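Forkhead-associated 1 (Saccharomyces cerevisiae, PDB 6C4U) serves as an engineered forkhead-associated domain that binds a phosphothreonine peptide of the human transcription factor c-Myc. Local coordinates at residues Ala22-Val27 with Asp121-Ser126; Val37-Phe40 with Ala45-Tyr48; Phe40-Ala45 with Leu50-Pro55; Leu73-Ile76 with Gly80-Leu83. All blocks are in the same frame, centred on the assembly; numbering follows the deposited sequence.

Contact 1 is the long-range closure of the chain. Residues 22-27, at the start of helix 24-29, meet helix 121-125 after nearly the whole domain has been traversed. The other three contacts are nested inside this loop. Contacts 2 and 3 both start from strand 34-41 and share F40 and A45. Contact 2 turns back onto 45-48, and contact 3 goes a little further, to 50-55. They touch each other, with centres about 10 Å apart. Contact 4 follows in series, closing a short loop between strands 71-75 and 82-83, which belong to different sheets. Contacts 3 and 4 lie across the chain's centre from contact 1.

Contact 1. Residues Ala22-Val27 with Asp121-Ser126; sequences ADISQV and DKFKQS
I24 and F123 run past each other in opposite directions, and most of the buried surface lies on these two side chains. The approach is oblique to the F123 ring. The closest pair is I24 CG1 and F123 CE1, 3.5 Å apart. The F123 ring reaches over because its CG stands anti to the backbone N (chi1 179°), which carries the ring from helix 121-125 across to residues 22-24. A22 meets the same ring differently: its carbonyl A22 O lies at the ring edge, near the plane, 3.6 Å from F123 CE1. The A22 methyl is near the far end of the ring, with A22 CB 4.4 Å from F123 CZ. Beyond the ring, I24 CD1 extends to S126, the first residue to leave the helix, and lies alongside its CB and OG. A22 and F123 also both pack on V5 of strand 4-10. Just before I24, D23 is the N-cap of helix 24-29: D23 OD1 accepts from S25 N at 3.3 Å, met from above the carboxylate plane. A serine in place of I24 would lack most of the branched side chain and is likely to open a gap beside the F123 ring and leave S126 without its apolar neighbour. No hydrogen bond joins the two segments, so they meet here through apolar packing, with the A22 carbonyl at the aromatic edge as a weakly polar addition.

Contact 2. Residues Val37-Phe40 with Ala45-Tyr48; sequences VWTF and ACDY
F40, D47 and T39 give most of the surface buried where strand 34-41 of the FHA beta sandwich meets the loop leading to strand 48-49. F40 and Y48 form a parallel beta bridge, their CA atoms 4.8 Å apart, and both side chains lie on the same face of the sheet. The F40 ring meets the start of the Y48 side chain: F40 CD2 is 3.3 Å from Y48 CB. The two rings are inclined at 41°, neither stacked nor edge-to-face. Both residues touch L115 of strand 112-119 in the other sheet. Within its own sheet F40 stacks on F61 of strand 61-66. T39 works mainly through its backbone. T39 O accepts a good bond from Y48 N at 3.1 Å, and D47 N gives the same oxygen a weak, bent one. The T39 side chain turns to C46, with T39 OG1 3.6 Å from C46 CB. D47 folds back along the strand, its CG anti to its own carbonyl carbon (chi1 -66°). The carboxylate stands at the edge of the W38 indole, with the two planes steeply inclined. Thus T39 is held at both backbone polar atoms, through N and through O. D47 OD2 receives T39 N at 3.0 Å with an N-H...O angle of 164°, on the anti side of the carboxylate and a little out of its plane.

Contact 3. Residues Phe40-Ala45 with Leu50-Pro55; sequences FGRNPA and LGNILP
R42 lies against the backbone of residues 51-54 and has the most surface buried in the contact. Its CD is 3.3 Å from I53 O, which sits at the edge of the guanidinium. R42 NE is 3.4 Å from L54 O, and L54 CD1 lies over one guanidinium face, offset toward the rim. At the root of the chain, R42 CA makes a CA-H...O contact with G51 O at 3.5 Å. The side chain starts extended and then bends at chi3 (51°), which turns the guanidinium toward I53 and L54. Before it, G41 O accepts from L50 N at 3.0 Å, the donor standing 49° out of the carbonyl plane. L50 packs its CG and CD1 on the G41 backbone. G41 and R42 are the Gly-Arg pair that FHA domains carry at the phosphopeptide site, and here R42 packs on the backbone of the bound peptide. Outside the two segments, V56 O takes a hydrogen bond from R42 NE. L50 is backed by F61 and L115. N52 is the centre of an inverse gamma turn, and N52 OD1 lies 3.5 Å from R42 O.

Contact 4. Residues Leu73-Ile76 with Gly80-Leu83; sequences LNDI and GTWL
The first torsions bring D75 and T81 together. D75 CG is anti to the backbone N (chi1 178°), and T81 OG1 is anti to its own carbonyl carbon (chi1 -68°). The two side chains lie alongside each other, pointing opposite ways. T81 OG1 donates to D75 OD1 at 2.9 Å, coming in from above the carboxylate plane, 58° out of it. The other oxygen, D75 OD2, faces the backbone of G80, 3.8 Å from its CA. Further along, L73 CD2 is 4.0 Å from L83 CD2. Both leucines rest on L96 of strand 94-96. The contact joins strand 71-75 of the mixed sheet to the segment that runs into strand 82-83 of the antiparallel sheet, so it bridges the two layers of the FHA sandwich. S77, in the loop between the segments, is also hydrogen-bonded to D75 OD1 through its OG. With an alanine at D75 the carboxylate is gone, and the hydroxyls of T81 and S77 would probably lose their shared partner. Two hydroxyls thus grip one oxygen of a buried carboxylate, which is likely to ease the cost of burying its charge, while the leucine pair adds apolar contact beside it.

Contact 1. Residues Ala22-Val27 with Asp121-Ser126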
loop_
_atom_site.group_PDB
_atom_site.type_symbol
_atom_site.label_atom_id
_atom_site.label_comp_id
_atom_site.label_asym_id
_atom_site.label_seq_id
_atom_site.Cartn_x
_atom_site.Cartn_y
_atom_site.Cartn_z
ATOM N N ALA F 22 5.899 -12.322 4.157
ATOM C CA ALA F 22 5.817 -13.286 3.066
ATOM C C ALA F 22 6.831 -14.404 3.269
ATOM O O ALA F 22 7.982 -14.158 3.667
ATOM C CB ALA F 22 6.041 -12.578 1.749
ATOM N N ASP F 23 6.392 -15.626 2.976
ATOM C CA ASP F 23 7.234 -16.821 3.051
ATOM C C ASP F 23 8.268 -16.756 1.923
ATOM O O ASP F 23 7.893 -16.671 0.764
ATOM C CB ASP F 23 6.329 -18.059 2.900
ATOM C CG ASP F 23 7.054 -19.387 3.136
ATOM O OD1 ASP F 23 8.285 -19.411 3.371
ATOM O OD2 ASP F 23 6.367 -20.426 3.087
ATOM N N ILE F 24 9.558 -16.797 2.254
ATOM C CA ILE F 24 10.603 -16.699 1.222
ATOM C C ILE F 24 10.675 -17.945 0.308
ATOM O O ILE F 24 11.016 -17.829 -0.879
ATOM C CB ILE F 24 11.973 -16.341 1.826
ATOM C CG1 ILE F 24 11.887 -14.974 2.520
ATOM C CG2 ILE F 24 13.045 -16.283 0.751
ATOM C CD1 ILE F 24 13.114 -14.607 3.330
ATOM N N SER F 25 10.339 -19.120 0.838
ATOM C CA SER F 25 10.187 -20.316 0.004
ATOM C C SER F 25 9.177 -20.045 -1.103
ATOM O O SER F 25 9.534 -20.013 -2.280
ATOM C CB SER F 25 9.727 -21.530 0.825
ATOM O OG SER F 25 10.739 -21.979 1.697
ATOM N N GLN F 26 7.933 -19.787 -0.701
ATOM C CA GLN F 26 6.821 -19.574 -1.636
ATOM C C GLN F 26 7.070 -18.407 -2.612
ATOM O O GLN F 26 6.525 -18.385 -3.704
ATOM C CB GLN F 26 5.510 -19.361 -0.861
ATOM C CG GLN F 26 4.250 -19.539 -1.702
ATOM C CD GLN F 26 3.932 -21.001 -1.955
ATOM O OE1 GLN F 26 3.484 -21.707 -1.051
ATOM N NE2 GLN F 26 4.142 -21.464 -3.192
ATOM N N VAL F 27 7.897 -17.434 -2.212
ATOM C CA VAL F 27 8.272 -16.301 -3.082
ATOM C C VAL F 27 9.189 -16.719 -4.212
ATOM O O VAL F 27 9.032 -16.250 -5.325
ATOM C CB VAL F 27 8.891 -15.132 -2.260
ATOM C CG1 VAL F 27 9.833 -14.235 -3.072
ATOM C CG2 VAL F 27 7.773 -14.308 -1.637
ATOM N N ASP F 121 14.791 -3.994 5.397
ATOM C CA ASP F 121 15.954 -4.346 4.585
ATOM C C ASP F 121 16.441 -5.778 4.768
ATOM O O ASP F 121 16.993 -6.342 3.846
ATOM C CB ASP F 121 17.103 -3.375 4.839
ATOM C CG ASP F 121 17.037 -2.175 3.923
ATOM O OD1 ASP F 121 17.334 -2.337 2.711
ATOM O OD2 ASP F 121 16.688 -1.087 4.417
ATOM N N LYS F 122 16.228 -6.356 5.941
ATOM C CA LYS F 122 16.698 -7.719 6.244
ATOM C C LYS F 122 16.014 -8.755 5.353
ATOM O O LYS F 122 16.610 -9.782 5.031
ATOM C CB LYS F 122 16.523 -8.085 7.735
ATOM C CG LYS F 122 17.274 -7.156 8.687
ATOM C CD LYS F 122 16.510 -6.706 9.939
ATOM C CE LYS F 122 17.236 -5.532 10.612
ATOM N NZ LYS F 122 16.370 -4.417 11.143
ATOM N N PHE F 123 14.784 -8.472 4.946
ATOM C CA PHE F 123 14.056 -9.345 4.015
ATOM C C PHE F 123 14.628 -9.295 2.599
ATOM O O PHE F 123 14.800 -10.336 1.963
ATOM C CB PHE F 123 12.588 -8.953 3.965
ATOM C CG PHE F 123 11.773 -9.781 3.025
ATOM C CD1 PHE F 123 11.220 -10.972 3.451
ATOM C CD2 PHE F 123 11.538 -9.357 1.731
ATOM C CE1 PHE F 123 10.440 -11.745 2.604
ATOM C CE2 PHE F 123 10.776 -10.120 0.859
ATOM C CZ PHE F 123 10.231 -11.322 1.295
ATOM N N LYS F 124 14.865 -8.092 2.102
ATOM C CA LYS F 124 15.463 -7.888 0.784
ATOM C C LYS F 124 16.789 -8.633 0.690
ATOM O O LYS F 124 17.003 -9.432 -0.216
ATOM C CB LYS F 124 15.667 -6.384 0.497
ATOM C CG LYS F 124 16.244 -6.082 -0.863
ATOM C CD LYS F 124 15.936 -4.669 -1.365
ATOM C CE LYS F 124 16.363 -4.553 -2.818
ATOM N NZ LYS F 124 16.659 -3.124 -3.201
ATOM N N GLN F 125 17.663 -8.377 1.656
ATOM C CA GLN F 125 18.991 -9.012 1.694
ATOM C C GLN F 125 18.871 -10.518 1.872
ATOM O O GLN F 125 19.670 -11.254 1.302
ATOM C CB GLN F 125 19.898 -8.363 2.758
ATOM C CG GLN F 125 20.341 -6.926 2.413
ATOM C CD GLN F 125 20.650 -6.052 3.627
ATOM O OE1 GLN F 125 21.395 -6.440 4.530
ATOM N NE2 GLN F 125 20.089 -4.855 3.639
ATOM N N SER F 126 17.872 -10.976 2.611
ATOM C CA SER F 126 17.548 -12.418 2.683
ATOM C C SER F 126 17.237 -13.126 1.278
ATOM O O SER F 126 16.174 -13.713 0.930
ATOM C CB SER F 126 16.472 -12.674 3.747
ATOM O OG SER F 126 16.065 -14.033 3.693
#

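Contact 2. Residues Val37-Phe40 with Ala45-Tyr48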
loop_
_atom_site.group_PDB
_atom_site.type_symbol
_atom_site.label_atom_id
_atom_site.label_comp_id
_atom_site.label_asym_id
_atom_site.label_seq_id
_atom_site.Cartn_x
_atom_site.Cartn_y
_atom_site.Cartn_z
ATOM N N VAL F 37 0.895 -9.498 -3.663
ATOM C CA VAL F 37 0.110 -8.268 -3.732
ATOM C C VAL F 37 -0.744 -8.045 -2.493
ATOM O O VAL F 37 -1.507 -8.926 -2.069
ATOM C CB VAL F 37 -0.820 -8.263 -4.945
ATOM C CG1 VAL F 37 -1.616 -6.951 -5.027
ATOM C CG2 VAL F 37 -0.009 -8.490 -6.212
ATOM N N TRP F 38 -0.648 -6.841 -1.934
ATOM C CA TRP F 38 -1.481 -6.437 -0.816
ATOM C C TRP F 38 -2.372 -5.308 -1.273
ATOM O O TRP F 38 -1.911 -4.413 -1.969
ATOM C CB TRP F 38 -0.608 -5.945 0.318
ATOM C CG TRP F 38 0.275 -6.992 0.882
ATOM C CD1 TRP F 38 -0.049 -7.927 1.829
ATOM C CD2 TRP F 38 1.633 -7.223 0.534
ATOM N NE1 TRP F 38 1.029 -8.692 2.110
ATOM C CE2 TRP F 38 2.074 -8.302 1.313
ATOM C CE3 TRP F 38 2.502 -6.664 -0.386
ATOM C CZ2 TRP F 38 3.382 -8.792 1.243
ATOM C CZ3 TRP F 38 3.808 -7.168 -0.464
ATOM C CH2 TRP F 38 4.229 -8.224 0.366
ATOM N N THR F 39 -3.641 -5.340 -0.876
ATOM C CA THR F 39 -4.581 -4.287 -1.243
ATOM C C THR F 39 -5.043 -3.508 -0.028
ATOM O O THR F 39 -5.169 -4.048 1.061
ATOM C CB THR F 39 -5.828 -4.844 -1.945
ATOM O OG1 THR F 39 -6.519 -5.731 -1.057
ATOM C CG2 THR F 39 -5.443 -5.602 -3.189
ATOM N N PHE F 40 -5.334 -2.238 -0.267
ATOM C CA PHE F 40 -5.659 -1.266 0.742
ATOM C C PHE F 40 -6.971 -0.648 0.289
ATOM O O PHE F 40 -7.055 -0.154 -0.834
ATOM C CB PHE F 40 -4.558 -0.193 0.777
ATOM C CG PHE F 40 -3.259 -0.670 1.337
ATOM C CD1 PHE F 40 -2.431 -1.503 0.602
ATOM C CD2 PHE F 40 -2.836 -0.257 2.601
ATOM C CE1 PHE F 40 -1.249 -1.971 1.131
ATOM C CE2 PHE F 40 -1.640 -0.722 3.121
ATOM C CZ PHE F 40 -0.855 -1.578 2.386
ATOM N N ALA F 45 -12.480 -6.707 3.096
ATOM C CA ALA F 45 -11.850 -7.827 2.395
ATOM C C ALA F 45 -10.393 -7.571 2.076
ATOM O O ALA F 45 -9.635 -8.533 1.925
ATOM C CB ALA F 45 -12.589 -8.122 1.099
ATOM N N CYS F 46 -10.019 -6.289 1.947
ATOM C CA CYS F 46 -8.637 -5.895 1.678
ATOM C C CYS F 46 -7.672 -6.378 2.740
ATOM O O CYS F 46 -8.071 -6.788 3.829
ATOM C CB CYS F 46 -8.528 -4.372 1.572
ATOM S SG CYS F 46 -9.442 -3.619 0.195
ATOM N N ASP F 47 -6.389 -6.353 2.410
ATOM C CA ASP F 47 -5.366 -6.721 3.377
ATOM C C ASP F 47 -5.255 -5.668 4.493
ATOM O O ASP F 47 -5.030 -6.018 5.644
ATOM C CB ASP F 47 -4.025 -6.921 2.677
ATOM C CG ASP F 47 -4.045 -8.106 1.733
ATOM O OD1 ASP F 47 -3.856 -9.246 2.223
ATOM O OD2 ASP F 47 -4.220 -7.896 0.518
ATOM N N TYR F 48 -5.409 -4.394 4.139
ATOM C CA TYR F 48 -5.393 -3.284 5.092
ATOM C C TYR F 48 -6.688 -2.527 4.939
ATOM O O TYR F 48 -6.980 -1.998 3.866
ATOM C CB TYR F 48 -4.241 -2.334 4.777
ATOM C CG TYR F 48 -3.896 -1.336 5.864
ATOM C CD1 TYR F 48 -3.123 -1.703 6.948
ATOM C CD2 TYR F 48 -4.282 -0.003 5.764
ATOM C CE1 TYR F 48 -2.784 -0.759 7.941
ATOM C CE2 TYR F 48 -3.908 0.938 6.700
ATOM C CZ TYR F 48 -3.212 0.550 7.817
ATOM O OH TYR F 48 -2.816 1.449 8.776
#

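Contact 3. Residues Phe40-Ala45 with Leu50-Pro55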
loop_
_atom_site.group_PDB
_atom_site.type_symbol
_atom_site.label_atom_id
_atom_site.label_comp_id
_atom_site.label_asym_id
_atom_site.label_seq_id
_atom_site.Cartn_x
_atom_site.Cartn_y
_atom_site.Cartn_z
ATOM N N PHE F 40 -5.334 -2.238 -0.267
ATOM C CA PHE F 40 -5.659 -1.266 0.742
ATOM C C PHE F 40 -6.971 -0.648 0.289
ATOM O O PHE F 40 -7.055 -0.154 -0.834
ATOM C CB PHE F 40 -4.558 -0.193 0.777
ATOM C CG PHE F 40 -3.259 -0.670 1.337
ATOM C CD1 PHE F 40 -2.431 -1.503 0.602
ATOM C CD2 PHE F 40 -2.836 -0.257 2.601
ATOM C CE1 PHE F 40 -1.249 -1.971 1.131
ATOM C CE2 PHE F 40 -1.640 -0.722 3.121
ATOM C CZ PHE F 40 -0.855 -1.578 2.386
ATOM N N GLY F 41 -7.993 -0.663 1.135
ATOM C CA GLY F 41 -9.255 -0.033 0.752
ATOM C C GLY F 41 -10.349 0.009 1.797
ATOM O O GLY F 41 -10.181 -0.486 2.923
ATOM N N ARG F 42 -11.468 0.618 1.407
ATOM C CA ARG F 42 -12.652 0.713 2.260
ATOM C C ARG F 42 -13.272 -0.660 2.552
ATOM O O ARG F 42 -13.865 -0.865 3.611
ATOM C CB ARG F 42 -13.689 1.660 1.629
ATOM C CG ARG F 42 -15.083 1.588 2.239
ATOM C CD ARG F 42 -15.905 2.830 1.966
ATOM N NE ARG F 42 -15.931 3.216 0.552
ATOM C CZ ARG F 42 -16.760 2.727 -0.371
ATOM N NH1 ARG F 42 -17.671 1.793 -0.079
ATOM N NH2 ARG F 42 -16.671 3.174 -1.627
ATOM N N ASN F 43 -13.142 -1.586 1.604
ATOM C CA ASN F 43 -13.725 -2.908 1.738
ATOM C C ASN F 43 -12.829 -3.688 2.688
ATOM O O ASN F 43 -11.643 -3.875 2.394
ATOM C CB ASN F 43 -13.783 -3.598 0.369
ATOM C CG ASN F 43 -14.478 -4.960 0.407
ATOM O OD1 ASN F 43 -14.392 -5.713 1.376
ATOM N ND2 ASN F 43 -15.187 -5.267 -0.663
ATOM N N PRO F 44 -13.379 -4.170 3.806
ATOM C CA PRO F 44 -12.571 -4.927 4.774
ATOM C C PRO F 44 -12.043 -6.272 4.280
ATOM O O PRO F 44 -11.266 -6.912 4.992
ATOM C CB PRO F 44 -13.527 -5.140 5.940
ATOM C CG PRO F 44 -14.875 -5.122 5.310
ATOM C CD PRO F 44 -14.782 -4.075 4.236
ATOM N N ALA F 45 -12.480 -6.707 3.096
ATOM C CA ALA F 45 -11.850 -7.827 2.395
ATOM C C ALA F 45 -10.393 -7.571 2.076
ATOM O O ALA F 45 -9.635 -8.533 1.925
ATOM C CB ALA F 45 -12.589 -8.122 1.099
ATOM N N LEU F 50 -8.643 0.563 5.218
ATOM C CA LEU F 50 -8.509 2.010 5.400
ATOM C C LEU F 50 -9.669 2.638 6.172
ATOM O O LEU F 50 -9.608 3.815 6.500
ATOM C CB LEU F 50 -8.357 2.714 4.052
ATOM C CG LEU F 50 -7.119 2.351 3.233
ATOM C CD1 LEU F 50 -7.120 3.058 1.891
ATOM C CD2 LEU F 50 -5.860 2.748 3.985
ATOM N N GLY F 51 -10.726 1.867 6.424
ATOM C CA GLY F 51 -11.871 2.319 7.211
ATOM C C GLY F 51 -13.057 2.610 6.308
ATOM O O GLY F 51 -12.887 2.791 5.101
ATOM N N ASN F 52 -14.248 2.689 6.891
ATOM C CA ASN F 52 -15.487 2.827 6.124
ATOM C C ASN F 52 -15.766 4.277 5.733
ATOM O O ASN F 52 -16.834 4.802 5.980
ATOM C CB ASN F 52 -16.661 2.197 6.902
ATOM C CG ASN F 52 -16.469 0.702 7.142
ATOM O OD1 ASN F 52 -16.091 -0.042 6.238
ATOM N ND2 ASN F 52 -16.733 0.255 8.356
ATOM N N ILE F 53 -14.788 4.887 5.072
ATOM C CA ILE F 53 -14.795 6.290 4.664
ATOM C C ILE F 53 -15.211 6.307 3.184
ATOM O O ILE F 53 -14.471 5.804 2.339
ATOM C CB ILE F 53 -13.387 6.928 4.776
ATOM C CG1 ILE F 53 -12.755 6.660 6.159
ATOM C CG2 ILE F 53 -13.428 8.416 4.444
ATOM C CD1 ILE F 53 -11.738 5.605 6.097
ATOM N N LEU F 54 -16.361 6.898 2.854
ATOM C CA LEU F 54 -16.966 6.641 1.536
ATOM C C LEU F 54 -16.140 7.074 0.312
ATOM O O LEU F 54 -16.068 6.336 -0.663
ATOM C CB LEU F 54 -18.417 7.154 1.474
ATOM C CG LEU F 54 -19.460 6.246 2.234
ATOM C CD1 LEU F 54 -19.836 4.925 1.526
ATOM C CD2 LEU F 54 -19.136 5.929 3.695
ATOM N N PRO F 55 -15.484 8.233 0.369
ATOM C CA PRO F 55 -14.626 8.636 -0.777
ATOM C C PRO F 55 -13.328 7.824 -0.950
ATOM O O PRO F 55 -12.579 8.042 -1.915
ATOM C CB PRO F 55 -14.297 10.103 -0.462
ATOM C CG PRO F 55 -15.337 10.531 0.512
ATOM C CD PRO F 55 -15.615 9.323 1.348
#

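Contact 4. Residues Leu73-Ile76 with Gly80-Leu83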
loop_
_atom_site.group_PDB
_atom_site.type_symbol
_atom_site.label_atom_id
_atom_site.label_comp_id
_atom_site.label_asym_id
_atom_site.label_seq_id
_atom_site.Cartn_x
_atom_site.Cartn_y
_atom_site.Cartn_z
ATOM N N LEU F 73 3.740 0.754 -5.951
ATOM C CA LEU F 73 2.432 1.284 -5.592
ATOM C C LEU F 73 1.536 1.471 -6.837
ATOM O O LEU F 73 1.890 2.225 -7.755
ATOM C CB LEU F 73 2.621 2.607 -4.843
ATOM C CG LEU F 73 1.366 3.475 -4.652
ATOM C CD1 LEU F 73 0.385 2.821 -3.711
ATOM C CD2 LEU F 73 1.715 4.836 -4.131
ATOM N N ASN F 74 0.373 0.805 -6.835
ATOM C CA ASN F 74 -0.591 0.845 -7.944
ATOM C C ASN F 74 -1.827 1.615 -7.463
ATOM O O ASN F 74 -2.598 1.080 -6.661
ATOM C CB ASN F 74 -0.937 -0.625 -8.384
ATOM C CG ASN F 74 -1.717 -0.728 -9.712
ATOM O OD1 ASN F 74 -2.465 -1.704 -9.953
ATOM N ND2 ASN F 74 -1.516 0.246 -10.600
ATOM N N ASP F 75 -2.020 2.865 -7.900
ATOM C CA ASP F 75 -3.322 3.533 -7.619
ATOM C C ASP F 75 -4.421 2.883 -8.456
ATOM O O ASP F 75 -4.234 2.715 -9.650
ATOM C CB ASP F 75 -3.310 5.046 -7.924
ATOM C CG ASP F 75 -4.684 5.702 -7.680
ATOM O OD1 ASP F 75 -5.340 5.310 -6.693
ATOM O OD2 ASP F 75 -5.133 6.581 -8.467
ATOM N N ILE F 76 -5.550 2.533 -7.845
ATOM C CA ILE F 76 -6.691 1.949 -8.579
ATOM C C ILE F 76 -8.005 2.531 -8.066
ATOM O O ILE F 76 -9.037 1.845 -7.959
ATOM C CB ILE F 76 -6.697 0.406 -8.510
ATOM C CG1 ILE F 76 -6.773 -0.097 -7.071
ATOM C CG2 ILE F 76 -5.433 -0.144 -9.158
ATOM C CD1 ILE F 76 -6.976 -1.586 -6.937
ATOM N N GLY F 80 -8.097 9.128 -6.332
ATOM C CA GLY F 80 -6.651 9.339 -6.379
ATOM C C GLY F 80 -5.899 9.000 -5.111
ATOM O O GLY F 80 -6.480 8.878 -4.017
ATOM N N THR F 81 -4.585 8.872 -5.291
ATOM C CA THR F 81 -3.671 8.429 -4.243
ATOM C C THR F 81 -2.381 9.218 -4.393
ATOM O O THR F 81 -1.850 9.319 -5.497
ATOM C CB THR F 81 -3.393 6.918 -4.385
ATOM O OG1 THR F 81 -4.591 6.201 -4.076
ATOM C CG2 THR F 81 -2.270 6.438 -3.463
ATOM N N TRP F 82 -1.883 9.754 -3.278
ATOM C CA TRP F 82 -0.704 10.623 -3.254
ATOM C C TRP F 82 0.479 9.913 -2.643
ATOM O O TRP F 82 0.343 9.265 -1.612
ATOM C CB TRP F 82 -1.005 11.869 -2.434
ATOM C CG TRP F 82 -1.726 12.883 -3.211
ATOM C CD1 TRP F 82 -1.200 13.999 -3.760
ATOM C CD2 TRP F 82 -3.113 12.873 -3.555
ATOM N NE1 TRP F 82 -2.172 14.697 -4.422
ATOM C CE2 TRP F 82 -3.357 14.028 -4.311
ATOM C CE3 TRP F 82 -4.171 12.002 -3.293
ATOM C CZ2 TRP F 82 -4.609 14.338 -4.818
ATOM C CZ3 TRP F 82 -5.423 12.310 -3.798
ATOM C CH2 TRP F 82 -5.631 13.475 -4.554
ATOM N N LEU F 83 1.638 10.047 -3.272
ATOM C CA LEU F 83 2.870 9.452 -2.771
ATOM C C LEU F 83 3.853 10.579 -2.510
ATOM O O LEU F 83 4.297 11.245 -3.456
ATOM C CB LEU F 83 3.440 8.469 -3.787
ATOM C CG LEU F 83 4.830 7.913 -3.498
ATOM C CD1 LEU F 83 4.919 7.341 -2.098
ATOM C CD2 LEU F 83 5.173 6.822 -4.501
#